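Local coordinates for aspartate aminotransferase (Thermotoga maritima, PDB 1O4S), which catalyses the reversible, pyridoxal 5'-phosphate-dependent transfer of the amino group of L-aspartate to 2-oxoglutarate, giving oxaloacetate and L-glutamate, at residues B[29-33]-B[341-345]; B[42-46]-B[374-378]; B[127-133]-B[148-154]; B[193-197]-B[226-231]; B[302-308]-B[368-372]. All coordinates share one frame; numbering follows the deposited sequence.

Contact 1. Residues B[29-33]-B[341-345]; sequences LDAKA and CERLL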
# COMPACT_ATOMS: atom_id res chain seq x y z
N LEU B 29 24.07 -9.20 3.78
CA LEU B 29 25.06 -8.54 2.92
C LEU B 29 24.92 -7.01 2.88
O LEU B 29 25.92 -6.31 2.83
CB LEU B 29 25.06 -9.11 1.49
CG LEU B 29 25.93 -10.37 1.35
CD1 LEU B 29 25.55 -11.14 0.12
CD2 LEU B 29 27.43 -10.03 1.30
N ASP B 30 23.68 -6.51 2.94
CA ASP B 30 23.43 -5.06 2.99
C ASP B 30 23.88 -4.45 4.32
O ASP B 30 24.44 -3.35 4.36
CB ASP B 30 21.94 -4.76 2.78
CG ASP B 30 21.46 -5.15 1.39
OD1 ASP B 30 20.25 -5.50 1.28
OD2 ASP B 30 22.20 -5.15 0.37
N ALA B 31 23.61 -5.18 5.41
CA ALA B 31 24.07 -4.82 6.75
C ALA B 31 25.60 -4.82 6.82
O ALA B 31 26.20 -3.96 7.46
CB ALA B 31 23.50 -5.80 7.79
N LYS B 32 26.22 -5.79 6.14
CA LYS B 32 27.66 -5.87 6.05
C LYS B 32 28.25 -4.64 5.30
O LYS B 32 29.21 -4.04 5.76
CB LYS B 32 28.09 -7.18 5.40
CG LYS B 32 27.83 -8.44 6.27
CD LYS B 32 28.66 -9.63 5.80
CE LYS B 32 28.16 -10.97 6.35
NZ LYS B 32 27.09 -11.53 5.47
N ALA B 33 27.65 -4.28 4.17
CA ALA B 33 28.06 -3.10 3.40
C ALA B 33 27.94 -1.82 4.24
O ALA B 33 28.90 -1.08 4.34
CB ALA B 33 27.24 -2.98 2.10
N CYS B 341 30.29 -13.03 -2.95
CA CYS B 341 29.89 -11.67 -2.63
C CYS B 341 30.34 -11.24 -1.25
O CYS B 341 30.64 -10.06 -1.05
CB CYS B 341 28.38 -11.52 -2.74
SG CYS B 341 27.80 -11.65 -4.43
N GLU B 342 30.38 -12.19 -0.31
CA GLU B 342 30.84 -11.93 1.06
C GLU B 342 32.31 -11.53 1.05
O GLU B 342 32.71 -10.59 1.72
CB GLU B 342 30.64 -13.18 1.96
CG GLU B 342 29.19 -13.36 2.45
CD GLU B 342 28.98 -14.62 3.30
OE1 GLU B 342 29.91 -15.46 3.45
OE2 GLU B 342 27.84 -14.78 3.84
N ARG B 343 33.10 -12.25 0.26
CA ARG B 343 34.53 -12.08 0.21
C ARG B 343 34.93 -10.84 -0.55
O ARG B 343 35.84 -10.13 -0.16
CB ARG B 343 35.16 -13.29 -0.46
CG ARG B 343 35.03 -14.57 0.35
CD ARG B 343 35.54 -15.84 -0.35
NE ARG B 343 34.96 -17.02 0.32
CZ ARG B 343 35.58 -17.80 1.21
NH1 ARG B 343 36.85 -17.59 1.56
NH2 ARG B 343 34.91 -18.82 1.74
N LEU B 344 34.26 -10.59 -1.66
CA LEU B 344 34.52 -9.41 -2.48
C LEU B 344 34.18 -8.18 -1.65
O LEU B 344 34.91 -7.20 -1.67
CB LEU B 344 33.69 -9.46 -3.76
CG LEU B 344 33.85 -8.29 -4.74
CD1 LEU B 344 35.14 -8.38 -5.50
CD2 LEU B 344 32.70 -8.26 -5.69
N LEU B 345 33.08 -8.23 -0.92
CA LEU B 345 32.76 -7.15 -0.01
C LEU B 345 33.82 -6.95 1.07
O LEU B 345 34.29 -5.85 1.27
CB LEU B 345 31.40 -7.35 0.64
CG LEU B 345 30.95 -6.21 1.58
CD1 LEU B 345 30.85 -4.85 0.85
CD2 LEU B 345 29.63 -6.56 2.23
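Cys341 begins the contact with its CB, which lies 4.0 Å from Leu29 CD1. A small, weakly polar residue suits this buried place, since both it and Leu29 also rest on Pro354 of the neighbouring strand. Glu342 follows on the more open flank. Its aliphatic stem does apolar work: Glu342 CG is 3.9 Å from Leu29 CD2, the leucine methyl meeting the glutamate methylene crosswise as the two side chains pass at about a right angle. Beyond CG the chain runs extended and carries Glu342 OE2 to 3.7 Å from Lys32 NZ. This is a long salt bridge, an attraction between opposite charges near the solvent rather than a tight clamp, and long flexible residues are natural there. Lys32 reaches it by bending only at its last torsion (chi4 86°). The two helices run nearly parallel, at 4° with axes 10.8 Å apart, and they bring an N-terminal helix against one from the C-terminal part of the chain, the combination that builds the small domain of fold-type I aminotransferases. On the second helix Leu344 packs on Val350 and Leu352 of the adjoining strand. Leu345 then fills the gap between the helices. Its CD2 wedges against the first helix, 3.6 Å from Lys32 CB and equally near the backbone N of Ala33, while Leu345 CD1 meets Ala33 CB at 4.3 Å, where the short alanine lets the leucine come close to the helix backbone.

Contact 2. Residues B[42-46]-B[374-378]; sequences DVINL and RLTEA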
# COMPACT_ATOMS: atom_id res chain seq x y z
N ASP B 42 35.73 2.57 2.00
CA ASP B 42 35.30 3.05 0.69
C ASP B 42 34.58 1.94 -0.08
O ASP B 42 35.14 1.33 -1.00
CB ASP B 42 36.49 3.59 -0.12
CG ASP B 42 36.06 4.23 -1.44
OD1 ASP B 42 34.86 4.66 -1.57
OD2 ASP B 42 36.85 4.32 -2.41
N VAL B 43 33.34 1.70 0.32
CA VAL B 43 32.53 0.66 -0.30
C VAL B 43 31.92 1.21 -1.60
O VAL B 43 31.22 2.22 -1.56
CB VAL B 43 31.38 0.19 0.63
CG1 VAL B 43 30.36 -0.66 -0.12
CG2 VAL B 43 31.94 -0.57 1.84
N ILE B 44 32.20 0.55 -2.72
CA ILE B 44 31.48 0.80 -3.95
C ILE B 44 30.32 -0.20 -3.99
O ILE B 44 30.52 -1.40 -4.08
CB ILE B 44 32.40 0.71 -5.20
CG1 ILE B 44 33.64 1.60 -5.04
CG2 ILE B 44 31.63 1.11 -6.45
CD1 ILE B 44 34.79 1.21 -5.94
N ASN B 45 29.11 0.32 -3.94
CA ASN B 45 27.92 -0.49 -3.76
C ASN B 45 27.21 -0.59 -5.09
O ASN B 45 26.55 0.34 -5.51
CB ASN B 45 26.98 0.13 -2.71
CG ASN B 45 25.87 -0.85 -2.26
OD1 ASN B 45 25.23 -1.49 -3.09
ND2 ASN B 45 25.69 -0.99 -0.94
N LEU B 46 27.34 -1.75 -5.71
CA LEU B 46 26.72 -2.02 -6.99
C LEU B 46 25.51 -2.96 -6.87
O LEU B 46 25.28 -3.79 -7.76
CB LEU B 46 27.77 -2.63 -7.90
CG LEU B 46 29.00 -1.74 -7.97
CD1 LEU B 46 30.02 -2.38 -8.87
CD2 LEU B 46 28.62 -0.31 -8.42
N ARG B 374 33.25 5.33 -10.79
CA ARG B 374 33.13 4.36 -9.71
C ARG B 374 33.08 2.94 -10.24
O ARG B 374 33.65 2.04 -9.63
CB ARG B 374 31.88 4.65 -8.88
CG ARG B 374 31.95 5.95 -8.13
CD ARG B 374 32.89 5.93 -6.95
NE ARG B 374 32.21 5.46 -5.73
CZ ARG B 374 32.84 5.10 -4.60
NH1 ARG B 374 34.17 5.11 -4.54
NH2 ARG B 374 32.12 4.69 -3.55
N LEU B 375 32.39 2.75 -11.37
CA LEU B 375 32.36 1.48 -12.06
C LEU B 375 33.77 1.04 -12.47
O LEU B 375 34.09 -0.14 -12.40
CB LEU B 375 31.47 1.55 -13.30
CG LEU B 375 29.95 1.59 -13.06
CD1 LEU B 375 29.28 1.90 -14.37
CD2 LEU B 375 29.45 0.28 -12.52
N THR B 376 34.59 1.99 -12.89
CA THR B 376 35.94 1.70 -13.32
C THR B 376 36.75 1.19 -12.15
O THR B 376 37.51 0.23 -12.30
CB THR B 376 36.63 2.94 -13.90
OG1 THR B 376 35.96 3.37 -15.08
CG2 THR B 376 38.03 2.58 -14.41
N GLU B 377 36.64 1.86 -11.02
CA GLU B 377 37.35 1.46 -9.83
C GLU B 377 36.85 0.10 -9.35
O GLU B 377 37.65 -0.72 -8.95
CB GLU B 377 37.20 2.49 -8.69
CG GLU B 377 38.51 2.82 -7.98
CD GLU B 377 38.75 2.05 -6.69
OE1 GLU B 377 37.93 2.28 -5.78
OE2 GLU B 377 39.78 1.28 -6.59
N ALA B 378 35.53 -0.12 -9.38
CA ALA B 378 34.97 -1.40 -8.92
C ALA B 378 35.43 -2.53 -9.81
O ALA B 378 35.82 -3.58 -9.32
CB ALA B 378 33.45 -1.36 -8.85
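Arg374 reaches across from its helix to Asp42, and one carboxylate oxygen takes both of its terminal nitrogens. The main bond runs from Arg374 NH1 to Asp42 OD1, 3.1 Å long with an angle of 155° at the hydrogen; it uses the syn lone pair of the oxygen and lies in the guanidinium plane. Arg374 NH2 adds a weak bond to the same Asp42 OD1 at 3.4 Å. The carboxylate and guanidinium planes are 19° apart, and OD1 meets the guanidinium at its edge. Bends at chi2 (-73°) and chi3 fold the arginine back so that its head comes against Ile44, whose CG1 sits 3.5 Å above one guanidinium face, an apolar carbon against the flat cation, offset from its centre. Asp42 OD2 has its hydrogen bond outside the two segments. It also stands 4.1 Å from Glu377 OE1, a like-charge approach probably eased by the nearby arginines: Glu377 OE1 forms a salt bridge with Arg381, which also donates to the backbone oxygen of Asp42. Next to these charges the packing is apolar. Ile44 CG2 and Leu46 CD1 converge on Ala378 CB, the latter at 3.6 Å, and the single methyl of Ala378 suits this close approach of helix to strand. Leu46 O accepts a weak bond from Ser367 OG. The short strand 44-45 runs parallel to strand 350-354 at the edge of the small-domain sheet, bonded to Lys349 and Ala351, with helix 372-386 on the side of Ile44 and Leu46, and helix 27-38 touching Val43 and Asn45.

Contact 3. Residues B[127-133]-B[148-154]; sequences EVIVFSP and TVNVVET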
# COMPACT_ATOMS: atom_id res chain seq x y z
N GLU B 127 -2.10 -21.50 -9.69
CA GLU B 127 -0.68 -21.50 -10.02
C GLU B 127 -0.27 -20.34 -10.96
O GLU B 127 -0.98 -19.99 -11.91
CB GLU B 127 -0.29 -22.84 -10.64
CG GLU B 127 1.01 -22.83 -11.44
CD GLU B 127 1.32 -24.19 -12.04
OE1 GLU B 127 1.26 -24.35 -13.29
OE2 GLU B 127 1.61 -25.10 -11.23
N VAL B 128 0.89 -19.76 -10.68
CA VAL B 128 1.51 -18.79 -11.56
C VAL B 128 2.85 -19.36 -11.99
O VAL B 128 3.65 -19.75 -11.14
CB VAL B 128 1.74 -17.41 -10.88
CG1 VAL B 128 2.34 -16.42 -11.86
CG2 VAL B 128 0.44 -16.85 -10.29
N ILE B 129 3.08 -19.39 -13.30
CA ILE B 129 4.40 -19.72 -13.83
C ILE B 129 5.28 -18.48 -13.81
O ILE B 129 4.88 -17.42 -14.29
CB ILE B 129 4.26 -20.30 -15.26
CG1 ILE B 129 3.68 -21.71 -15.17
CG2 ILE B 129 5.62 -20.31 -16.00
CD1 ILE B 129 3.08 -22.20 -16.43
N VAL B 130 6.48 -18.59 -13.22
CA VAL B 130 7.48 -17.52 -13.29
C VAL B 130 8.76 -18.08 -13.89
O VAL B 130 8.95 -19.28 -13.96
CB VAL B 130 7.75 -16.88 -11.90
CG1 VAL B 130 6.43 -16.54 -11.21
CG2 VAL B 130 8.57 -17.78 -11.04
N PHE B 131 9.63 -17.18 -14.35
CA PHE B 131 10.85 -17.53 -15.04
C PHE B 131 12.03 -17.05 -14.23
O PHE B 131 12.12 -15.87 -13.92
CB PHE B 131 10.85 -16.91 -16.45
CG PHE B 131 9.72 -17.39 -17.32
CD1 PHE B 131 8.61 -16.60 -17.54
CD2 PHE B 131 9.75 -18.68 -17.87
CE1 PHE B 131 7.54 -17.04 -18.33
CE2 PHE B 131 8.68 -19.15 -18.65
CZ PHE B 131 7.57 -18.32 -18.89
N SER B 132 12.92 -17.96 -13.86
CA SER B 132 14.12 -17.59 -13.14
C SER B 132 15.24 -17.48 -14.20
O SER B 132 15.11 -18.09 -15.24
CB SER B 132 14.46 -18.64 -12.08
OG SER B 132 14.84 -19.86 -12.68
N PRO B 133 16.30 -16.70 -13.96
CA PRO B 133 16.45 -15.83 -12.76
C PRO B 133 15.27 -14.89 -12.52
O PRO B 133 14.77 -14.29 -13.45
CB PRO B 133 17.74 -15.04 -13.03
CG PRO B 133 18.53 -15.93 -13.96
CD PRO B 133 17.50 -16.66 -14.81
N THR B 148 0.18 -20.65 -5.77
CA THR B 148 1.41 -21.44 -5.79
C THR B 148 2.21 -21.06 -7.02
O THR B 148 1.72 -20.39 -7.92
CB THR B 148 1.14 -22.94 -5.78
OG1 THR B 148 0.38 -23.29 -6.94
CG2 THR B 148 0.26 -23.34 -4.56
N VAL B 149 3.46 -21.45 -7.03
CA VAL B 149 4.38 -21.00 -8.05
C VAL B 149 5.03 -22.20 -8.74
O VAL B 149 5.42 -23.15 -8.07
CB VAL B 149 5.48 -20.09 -7.47
CG1 VAL B 149 6.37 -19.59 -8.60
CG2 VAL B 149 4.88 -18.87 -6.72
N ASN B 150 5.15 -22.10 -10.06
CA ASN B 150 5.94 -23.02 -10.85
C ASN B 150 7.05 -22.19 -11.48
O ASN B 150 6.80 -21.36 -12.34
CB ASN B 150 5.06 -23.70 -11.92
CG ASN B 150 5.66 -25.00 -12.45
OD1 ASN B 150 6.87 -25.24 -12.38
ND2 ASN B 150 4.79 -25.86 -13.01
N VAL B 151 8.28 -22.39 -11.00
CA VAL B 151 9.45 -21.65 -11.47
C VAL B 151 10.05 -22.40 -12.64
O VAL B 151 10.40 -23.57 -12.53
CB VAL B 151 10.51 -21.53 -10.37
CG1 VAL B 151 11.70 -20.71 -10.86
CG2 VAL B 151 9.92 -20.95 -9.09
N VAL B 152 10.13 -21.71 -13.77
CA VAL B 152 10.67 -22.28 -14.98
C VAL B 152 12.03 -21.63 -15.14
O VAL B 152 12.11 -20.43 -15.41
CB VAL B 152 9.77 -22.01 -16.21
CG1 VAL B 152 10.44 -22.46 -17.50
CG2 VAL B 152 8.42 -22.70 -16.03
N GLU B 153 13.08 -22.43 -14.95
CA GLU B 153 14.44 -21.95 -15.06
C GLU B 153 14.87 -21.72 -16.52
O GLU B 153 14.56 -22.51 -17.42
CB GLU B 153 15.38 -22.95 -14.41
CG GLU B 153 16.80 -22.44 -14.23
CD GLU B 153 17.74 -23.49 -13.65
OE1 GLU B 153 18.91 -23.14 -13.35
OE2 GLU B 153 17.31 -24.67 -13.51
N THR B 154 15.58 -20.61 -16.73
CA THR B 154 16.22 -20.27 -17.99
C THR B 154 17.72 -20.21 -17.80
O THR B 154 18.22 -20.09 -16.69
CB THR B 154 15.71 -18.92 -18.58
OG1 THR B 154 16.03 -17.82 -17.72
CG2 THR B 154 14.19 -18.89 -18.69
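Ser132 O is gripped twice by one residue: Thr154 OG1 donates to it at 2.7 Å and Thr154 N at 3.0 Å. The hydroxyl gets there because OG1 stands between the threonine's own N and carbonyl carbon (chi1 64°). This double hold closes the ladder between two parallel strands of a beta-alpha-beta unit, joined through helix 138-144, in the seven-stranded sheet of the large, PLP-binding domain; strand 148-153 is outermost on its side within this chain. The ladder continues upstream with alternating backbone bonds, and the shortest, Val152 N to Val130 O at 2.7 Å, points nearly along the C=O axis. Beta-branched residues suit these extended backbones and fill both faces. On the face toward helix 138-144, Val130 CG2 meets Val149 CG1 and Val151 CG2; on the other, Ile129 CG2 touches Val152 CG2 at 3.7 Å, and the Phe131 ring lies alongside Val152. There Phe131 packs on Val167, and Val152 on Glu166 and Leu170, of helix 164-170. On that same face the end of Glu127 crosses Asn150 obliquely, its CD 3.8 Å from Asn150 CB and its carboxylate turned 72° from the amide, while Glu127 OE1 is hydrogen-bonded to Thr175 OG1. With an alanine here the carbons beside Asn150 CB would go, and the Thr175 hydroxyl is likely to be left without this acceptor. At the far end, Glu153 pairs with Lys360, and the peptide before Pro133 is cis, with Pro133 CD 3.5 Å from Thr154 OG1.

Contact 4. Residues B[193-197]-B[226-231]; sequences REFLE and TSILDV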
# COMPACT_ATOMS: atom_id res chain seq x y z
N ARG B 193 10.28 -11.52 -29.72
CA ARG B 193 8.94 -11.29 -30.21
C ARG B 193 8.20 -12.61 -30.46
O ARG B 193 7.02 -12.74 -30.15
CB ARG B 193 9.02 -10.46 -31.50
CG ARG B 193 7.67 -10.18 -32.13
CD ARG B 193 7.71 -9.30 -33.37
NE ARG B 193 6.33 -8.97 -33.77
CZ ARG B 193 5.68 -7.82 -33.52
NH1 ARG B 193 6.28 -6.81 -32.88
NH2 ARG B 193 4.42 -7.69 -33.94
N GLU B 194 8.90 -13.58 -31.05
CA GLU B 194 8.37 -14.91 -31.35
C GLU B 194 7.83 -15.63 -30.10
O GLU B 194 6.74 -16.23 -30.12
CB GLU B 194 9.44 -15.75 -32.11
CG GLU B 194 10.90 -15.22 -32.07
CD GLU B 194 11.16 -13.92 -32.88
OE1 GLU B 194 11.91 -13.02 -32.41
OE2 GLU B 194 10.62 -13.78 -34.02
N PHE B 195 8.56 -15.54 -29.00
CA PHE B 195 8.12 -16.09 -27.72
C PHE B 195 6.80 -15.42 -27.24
O PHE B 195 5.86 -16.11 -26.88
CB PHE B 195 9.23 -15.96 -26.66
CG PHE B 195 8.78 -16.32 -25.27
CD1 PHE B 195 8.81 -17.64 -24.84
CD2 PHE B 195 8.30 -15.34 -24.41
CE1 PHE B 195 8.37 -17.98 -23.55
CE2 PHE B 195 7.87 -15.66 -23.14
CZ PHE B 195 7.89 -16.99 -22.70
N LEU B 196 6.75 -14.09 -27.28
CA LEU B 196 5.61 -13.32 -26.78
C LEU B 196 4.33 -13.52 -27.59
O LEU B 196 3.26 -13.66 -27.02
CB LEU B 196 5.98 -11.81 -26.74
CG LEU B 196 7.18 -11.49 -25.85
CD1 LEU B 196 7.57 -10.03 -25.93
CD2 LEU B 196 6.86 -11.89 -24.37
N GLU B 197 4.46 -13.51 -28.92
CA GLU B 197 3.35 -13.82 -29.84
C GLU B 197 2.78 -15.20 -29.56
O GLU B 197 1.56 -15.40 -29.59
CB GLU B 197 3.82 -13.78 -31.31
CG GLU B 197 4.23 -12.39 -31.78
CD GLU B 197 4.67 -12.31 -33.23
OE1 GLU B 197 5.45 -13.18 -33.70
OE2 GLU B 197 4.22 -11.36 -33.91
N THR B 226 10.33 -5.78 -27.43
CA THR B 226 8.94 -6.05 -27.75
C THR B 226 8.13 -6.06 -26.45
O THR B 226 8.47 -6.79 -25.51
CB THR B 226 8.82 -7.43 -28.41
OG1 THR B 226 9.68 -7.51 -29.57
CG2 THR B 226 7.43 -7.65 -28.94
N SER B 227 7.07 -5.26 -26.42
CA SER B 227 6.13 -5.23 -25.31
C SER B 227 5.08 -6.27 -25.57
O SER B 227 4.79 -6.57 -26.73
CB SER B 227 5.47 -3.86 -25.24
OG SER B 227 4.40 -3.84 -24.34
N ILE B 228 4.48 -6.81 -24.52
CA ILE B 228 3.31 -7.65 -24.69
C ILE B 228 2.22 -6.88 -25.45
O ILE B 228 1.40 -7.48 -26.14
CB ILE B 228 2.76 -8.19 -23.34
CG1 ILE B 228 1.92 -9.48 -23.57
CG2 ILE B 228 1.93 -7.12 -22.59
CD1 ILE B 228 2.71 -10.66 -24.16
N LEU B 229 2.20 -5.56 -25.30
CA LEU B 229 1.27 -4.71 -26.04
C LEU B 229 1.61 -4.51 -27.55
O LEU B 229 0.78 -4.01 -28.31
CB LEU B 229 1.14 -3.36 -25.34
CG LEU B 229 0.71 -3.42 -23.87
CD1 LEU B 229 0.45 -2.00 -23.37
CD2 LEU B 229 -0.52 -4.27 -23.62
N ASP B 230 2.82 -4.90 -27.96
CA ASP B 230 3.19 -5.04 -29.39
C ASP B 230 2.57 -6.27 -30.08
O ASP B 230 2.33 -6.24 -31.29
CB ASP B 230 4.72 -5.09 -29.54
CG ASP B 230 5.39 -3.71 -29.38
OD1 ASP B 230 6.48 -3.65 -28.77
OD2 ASP B 230 4.92 -2.65 -29.84
N VAL B 231 2.33 -7.32 -29.31
CA VAL B 231 1.86 -8.61 -29.85
C VAL B 231 0.43 -9.02 -29.42
O VAL B 231 -0.08 -10.06 -29.81
CB VAL B 231 2.84 -9.75 -29.47
CG1 VAL B 231 4.20 -9.50 -30.12
CG2 VAL B 231 2.98 -9.90 -27.96
O HOH W 1 9.03 -5.67 -31.94
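Leu196 pushes its CD1 methyl against Thr226: CD1 is 3.4 Å from Thr226 O and 3.8 Å from Thr226 CB, the two side chains sliding past each other in opposite directions. Leu196 CB also meets Val231 CG2 at 3.8 Å, and Ile228 comes near with its CD1, so a leucine closes the buried end between helix 193-206 and the weakly bonded helical turn about 228-231. Towards the surface, Arg193 runs extended, CG opposite the backbone N (chi1 179°), which brings its guanidinium to Val231; Val231 CG1 lies 4.1 Å from the guanidinium plane, over its centre, on one face. Arg193 NH1 donates to a water 3.1 Å away that is also bonded to Thr226 OG1. Arg193 NE is bonded to Glu197 OE2 at 3.2 Å, one helical turn on, from above the carboxylate plane, and Glu197 CG packs tightly on Val231 CG1 at 3.3 Å. An alanine here in place of Glu197 would take away both the carboxylate and CG, and would probably leave Arg193 NE without its mate and Val231 CG1 with a gap beside it. Ser227 and Asp230 form a capping box, and Glu214 accepts from Ser227 OG and Ile228 N. Packing and one water thus join the two segments.

Contact 5. Residues B[302-308]-B[368-372]; sequences FKERKNF and FATSI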
# COMPACT_ATOMS: atom_id res chain seq x y z
N PHE B 302 22.84 5.59 -19.04
CA PHE B 302 22.83 4.16 -18.72
C PHE B 302 23.34 3.29 -19.87
O PHE B 302 24.04 2.31 -19.64
CB PHE B 302 21.44 3.69 -18.27
CG PHE B 302 21.19 3.85 -16.80
CD1 PHE B 302 21.70 2.95 -15.89
CD2 PHE B 302 20.47 4.92 -16.31
CE1 PHE B 302 21.48 3.10 -14.53
CE2 PHE B 302 20.22 5.05 -14.95
CZ PHE B 302 20.74 4.14 -14.06
N LYS B 303 23.01 3.66 -21.10
CA LYS B 303 23.50 2.93 -22.29
C LYS B 303 25.02 2.93 -22.33
O LYS B 303 25.63 1.91 -22.58
CB LYS B 303 22.95 3.55 -23.58
CG LYS B 303 23.29 2.81 -24.89
CD LYS B 303 22.45 3.37 -26.05
CE LYS B 303 22.69 2.60 -27.33
NZ LYS B 303 22.18 3.28 -28.57
N GLU B 304 25.63 4.07 -22.08
CA GLU B 304 27.07 4.17 -22.15
C GLU B 304 27.78 3.51 -20.95
O GLU B 304 28.90 3.02 -21.11
CB GLU B 304 27.51 5.60 -22.43
CG GLU B 304 27.87 6.49 -21.27
CD GLU B 304 28.50 7.78 -21.76
OE1 GLU B 304 28.27 8.11 -22.97
OE2 GLU B 304 29.21 8.46 -20.95
N ARG B 305 27.12 3.46 -19.80
CA ARG B 305 27.62 2.67 -18.67
C ARG B 305 27.54 1.17 -18.98
O ARG B 305 28.44 0.40 -18.63
CB ARG B 305 26.78 2.94 -17.40
CG ARG B 305 26.93 4.35 -16.80
CD ARG B 305 25.85 4.68 -15.89
NE ARG B 305 26.03 5.95 -15.17
CZ ARG B 305 25.21 6.35 -14.22
NH1 ARG B 305 24.17 5.59 -13.90
NH2 ARG B 305 25.42 7.50 -13.58
N LYS B 306 26.45 0.77 -19.62
CA LYS B 306 26.22 -0.60 -20.04
C LYS B 306 27.34 -0.99 -20.99
O LYS B 306 28.01 -1.98 -20.78
CB LYS B 306 24.84 -0.74 -20.70
CG LYS B 306 24.44 -2.17 -21.15
CD LYS B 306 24.97 -2.58 -22.54
CE LYS B 306 24.33 -1.78 -23.68
NZ LYS B 306 24.76 -2.26 -25.07
N ASN B 307 27.56 -0.19 -22.03
CA ASN B 307 28.65 -0.47 -22.99
C ASN B 307 30.00 -0.59 -22.31
O ASN B 307 30.81 -1.42 -22.68
CB ASN B 307 28.75 0.60 -24.06
CG ASN B 307 27.63 0.54 -25.05
OD1 ASN B 307 27.00 -0.51 -25.23
ND2 ASN B 307 27.35 1.67 -25.71
N PHE B 308 30.26 0.26 -21.32
CA PHE B 308 31.54 0.26 -20.63
C PHE B 308 31.76 -0.97 -19.75
O PHE B 308 32.86 -1.51 -19.69
CB PHE B 308 31.69 1.51 -19.75
CG PHE B 308 32.91 1.46 -18.85
CD1 PHE B 308 34.18 1.65 -19.38
CD2 PHE B 308 32.78 1.18 -17.49
CE1 PHE B 308 35.30 1.57 -18.57
CE2 PHE B 308 33.90 1.11 -16.68
CZ PHE B 308 35.16 1.30 -17.21
N PHE B 368 24.60 -1.04 -12.58
CA PHE B 368 25.41 0.06 -13.05
C PHE B 368 24.67 1.42 -12.96
O PHE B 368 24.70 2.26 -13.88
CB PHE B 368 26.04 -0.22 -14.42
CG PHE B 368 25.10 -0.75 -15.45
CD1 PHE B 368 24.36 0.11 -16.25
CD2 PHE B 368 24.99 -2.13 -15.66
CE1 PHE B 368 23.54 -0.38 -17.24
CE2 PHE B 368 24.17 -2.62 -16.63
CZ PHE B 368 23.44 -1.74 -17.43
N ALA B 369 23.99 1.59 -11.82
CA ALA B 369 23.41 2.89 -11.46
C ALA B 369 24.45 3.63 -10.62
O ALA B 369 24.18 4.06 -9.51
CB ALA B 369 22.07 2.71 -10.72
N THR B 370 25.65 3.74 -11.17
CA THR B 370 26.69 4.61 -10.64
C THR B 370 27.59 5.11 -11.77
O THR B 370 27.52 4.65 -12.90
CB THR B 370 27.53 3.94 -9.51
OG1 THR B 370 28.61 3.18 -10.05
CG2 THR B 370 26.77 2.89 -8.74
N SER B 371 28.41 6.10 -11.44
CA SER B 371 29.24 6.75 -12.43
C SER B 371 30.26 5.78 -13.07
O SER B 371 30.68 4.80 -12.45
CB SER B 371 29.96 7.91 -11.79
OG SER B 371 30.76 7.45 -10.73
N ILE B 372 30.64 6.09 -14.31
CA ILE B 372 31.69 5.34 -14.99
C ILE B 372 32.94 5.33 -14.15
O ILE B 372 33.64 4.32 -14.10
CB ILE B 372 31.93 5.87 -16.43
CG1 ILE B 372 30.80 5.35 -17.32
CG2 ILE B 372 33.28 5.39 -16.99
CD1 ILE B 372 30.92 5.74 -18.75
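Phe368 and Arg305 make the dense side of this contact. The Phe368 ring takes Lys306 CA over one face, a CH-pi contact 4.1 Å from the centroid, and Phe368 CD1 lies 3.9 Å from both Phe302 CD1 and Arg305 CB. To put the ring there, CG of Phe368 lies between the backbone N and the carbonyl carbon (chi1 48°). Phe302 adds a second aromatic wall, Ala369 CB reaching the edge of its ring. Arg305 runs extended alongside the loop, and Thr370 O stands 3.0 Å above one face of its guanidinium, offset toward the rim and not hydrogen-bonded there; Arg305 NH1 gives a weak bond to Phe368 O (3.4 Å). Farther out, Ile372 CG2 makes a CH-pi contact over the centre of the Phe308 ring at 4.2 Å, 7° off the normal. The loose side is Ile372 CD1, which just meets OE2 of the exposed Glu304 at 3.9 Å. Small Ser371, the N-cap of helix 372-386, lies nearby with its hydroxyl bonded to Arg374 N. Helix 296-315 is thus held to the loop chiefly by aromatic and aliphatic packing. Across the contact Arg305 makes only a weak bond, while its charge is met mainly by Asp52, which probably steadies it against the loop.

Overall arrangement
Contacts 1, 2 and 5 form one continuous region in and beside the small domain: contact 2 touches contact 1 where Ala33 meets Val43 and Asn45, and contact 5 where Leu375 and Leu46 pack on Thr370, with centres 13 and 12 Å apart. Contacts 3 and 4 belong to the large domain and meet where Phe131 nears Phe195, their centres 19 Å apart. Contacts 1 and 4 are farthest apart, about 38 Å between centres. Contacts 3 and 5 come nearest the cofactor, the side chains of Pro133 and Ala369 each about 11 Å from a bound PLP. Arg365, a probable aspartate-binding residue, is about 8 Å from the side chains of Cys341, Leu46 and Pro133.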